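Local coordinates for protein excinuclease ABC, subunit A. (Deinococcus radiodurans, PDB 2VF7) that binds and probably hydrolyses ATP and binds DNA as a zinc-containing UvrA-type protein, consistent with a part in recognising DNA damage, at residues L757-T762 and A788-M793. The protein carries 1 engineered substitution. Residues are numbered along the deposited sequence; the frame is centred on the assembly and turned at random. Where two conformers were deposited one is given.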
loop_
_atom_site.group_PDB
_atom_site.type_symbol
_atom_site.label_atom_id
_atom_site.label_comp_id
_atom_site.label_asym_id
_atom_site.label_seq_id
_atom_site.Cartn_x
_atom_site.Cartn_y
_atom_site.Cartn_z
ATOM N N LEU A 757 29.908 -27.526 -4.412
ATOM C CA LEU A 757 28.815 -27.243 -3.497
ATOM C C LEU A 757 29.114 -26.000 -2.637
ATOM O O LEU A 757 30.205 -25.853 -2.073
ATOM C CB LEU A 757 28.605 -28.461 -2.591
ATOM C CG LEU A 757 27.914 -29.778 -3.000
ATOM C CD1 LEU A 757 28.042 -30.154 -4.458
ATOM C CD2 LEU A 757 28.403 -30.943 -2.128
ATOM N N ASP A 758 28.153 -25.094 -2.551
ATOM C CA ASP A 758 28.253 -23.950 -1.640
ATOM C C ASP A 758 27.614 -24.356 -0.305
ATOM O O ASP A 758 26.682 -25.142 -0.289
ATOM C CB ASP A 758 27.558 -22.739 -2.281
ATOM C CG ASP A 758 27.525 -21.509 -1.380
ATOM O OD1 ASP A 758 26.461 -20.840 -1.359
ATOM O OD2 ASP A 758 28.543 -21.201 -0.716
ATOM N N GLU A 759 28.113 -23.821 0.802
ATOM C CA GLU A 759 27.728 -24.241 2.162
ATOM C C GLU A 759 26.573 -25.258 2.259
ATOM O O GLU A 759 25.461 -24.886 2.571
ATOM C CB GLU A 759 27.432 -23.009 3.015
ATOM C CG GLU A 759 28.076 -23.054 4.400
ATOM C CD GLU A 759 27.483 -24.124 5.301
ATOM O OE1 GLU A 759 26.252 -24.380 5.206
ATOM O OE2 GLU A 759 28.244 -24.706 6.102
ATOM N N PRO A 760 26.844 -26.557 2.023
ATOM C CA PRO A 760 25.746 -27.532 1.820
ATOM C C PRO A 760 24.813 -27.765 3.025
ATOM O O PRO A 760 23.778 -28.437 2.895
ATOM C CB PRO A 760 26.488 -28.834 1.453
ATOM C CG PRO A 760 27.886 -28.415 1.113
ATOM C CD PRO A 760 28.167 -27.200 1.937
ATOM N N THR A 761 25.178 -27.209 4.175
ATOM C CA THR A 761 24.406 -27.392 5.398
ATOM C C THR A 761 23.610 -26.132 5.748
ATOM O O THR A 761 23.312 -25.875 6.921
ATOM C CB THR A 761 25.318 -27.827 6.598
ATOM O OG1 THR A 761 26.223 -26.764 6.964
ATOM C CG2 THR A 761 26.103 -29.103 6.263
ATOM N N THR A 762 23.272 -25.343 4.725
ATOM C CA THR A 762 22.449 -24.149 4.929
ATOM C C THR A 762 21.091 -24.570 5.503
ATOM O O THR A 762 20.441 -25.483 4.974
ATOM C CB THR A 762 22.285 -23.302 3.628
ATOM O OG1 THR A 762 21.877 -24.136 2.531
ATOM C CG2 THR A 762 23.608 -22.616 3.257
ATOM N N ALA A 788 33.489 -28.104 -1.552
ATOM C CA ALA A 788 32.407 -27.427 -0.878
ATOM C C ALA A 788 32.958 -26.172 -0.246
ATOM O O ALA A 788 33.835 -26.258 0.602
ATOM C CB ALA A 788 31.857 -28.324 0.181
ATOM N N VAL A 789 32.484 -25.005 -0.672
ATOM C CA VAL A 789 32.741 -23.776 0.097
ATOM C C VAL A 789 31.991 -23.837 1.434
ATOM O O VAL A 789 30.789 -24.053 1.471
ATOM C CB VAL A 789 32.528 -22.465 -0.727
ATOM C CG1 VAL A 789 31.881 -22.750 -2.076
ATOM C CG2 VAL A 789 31.814 -21.352 0.081
ATOM N N GLU A 790 32.729 -23.698 2.529
ATOM C CA GLU A 790 32.254 -24.144 3.830
ATOM C C GLU A 790 32.615 -23.153 4.947
ATOM O O GLU A 790 33.704 -22.581 4.950
ATOM C CB GLU A 790 32.823 -25.537 4.097
ATOM C CG GLU A 790 32.290 -26.259 5.310
ATOM C CD GLU A 790 30.781 -26.359 5.331
ATOM O OE1 GLU A 790 30.189 -27.083 4.472
ATOM O OE2 GLU A 790 30.196 -25.695 6.223
ATOM N N HIS A 791 31.684 -22.963 5.884
ATOM C CA HIS A 791 31.786 -21.941 6.933
ATOM C C HIS A 791 31.772 -22.517 8.348
ATOM O O HIS A 791 32.169 -21.835 9.293
ATOM C CB HIS A 791 30.648 -20.903 6.809
ATOM C CG HIS A 791 30.578 -20.231 5.472
ATOM N ND1 HIS A 791 29.736 -20.658 4.464
ATOM C CD2 HIS A 791 31.253 -19.168 4.971
ATOM C CE1 HIS A 791 29.895 -19.890 3.401
ATOM N NE2 HIS A 791 30.810 -18.977 3.681
ATOM N N LYS A 792 31.309 -23.754 8.508
ATOM C CA LYS A 792 31.276 -24.359 9.835
ATOM C C LYS A 792 32.268 -25.496 10.048
ATOM O O LYS A 792 32.429 -26.393 9.216
ATOM C CB LYS A 792 29.852 -24.763 10.247
ATOM C CG LYS A 792 29.112 -25.644 9.274
ATOM C CD LYS A 792 27.699 -25.952 9.789
ATOM C CE LYS A 792 26.671 -24.889 9.385
ATOM N NZ LYS A 792 25.251 -25.359 9.613
ATOM N N MET A 793 32.913 -25.441 11.202
ATOM C CA MET A 793 34.042 -26.278 11.517
ATOM C C MET A 793 33.650 -27.716 11.778
ATOM O O MET A 793 34.490 -28.596 11.703
ATOM C CB MET A 793 34.811 -25.680 12.697
ATOM C CG MET A 793 35.362 -24.265 12.430
ATOM S SD MET A 793 36.360 -24.099 10.926
ATOM C CE MET A 793 35.846 -22.501 10.285
#
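Val789 N donates a hydrogen bond to Leu757 O at 2.8 Å. Ala788 CA-H also approaches this oxygen, as a weaker C-H...O contact. Leu757 and Ala788 lie side by side in parallel register, their CB atoms on one face of the sheet. Asp758 and Val789 pair on the other face, where Asp758 OD2 lies 3.4 Å from Val789 CG2. Beyond the strand ends, the methylene CG of Glu759 meets the edge of the His791 ring near its plane. The two carboxylates of Glu759 and Glu790 are modelled too close, and their exact placing is doubtful. Lys792 arches past this pair with its chain bent at chi3 (87°). Its CE lies 3.1 Å from Thr761 OG1, and NZ makes a weak hydrogen bond of 3.4 Å to Thr761 O. An alanine in place of Lys792 would probably leave Thr761 O without this donor and open a gap beside Thr761 OG1, where CE lies. Thr761 OG1 in turn donates to the syn lone pair of Glu759 OE1, at 3.0 Å. A type I turn from Glu759 to Thr762 brings Thr761 back to the Glu759 carboxylate. Gln737 binds Asp758 O, and His791 touches Lys536, an ADP-binding residue. Strand 753-758, helix 766-781 and strand 785-789 form a beta-alpha-beta unit. Leu757-Asp758-Glu759 fits the end of a Walker B strand, and His791 probably the switch histidine, as in ABC ATPases.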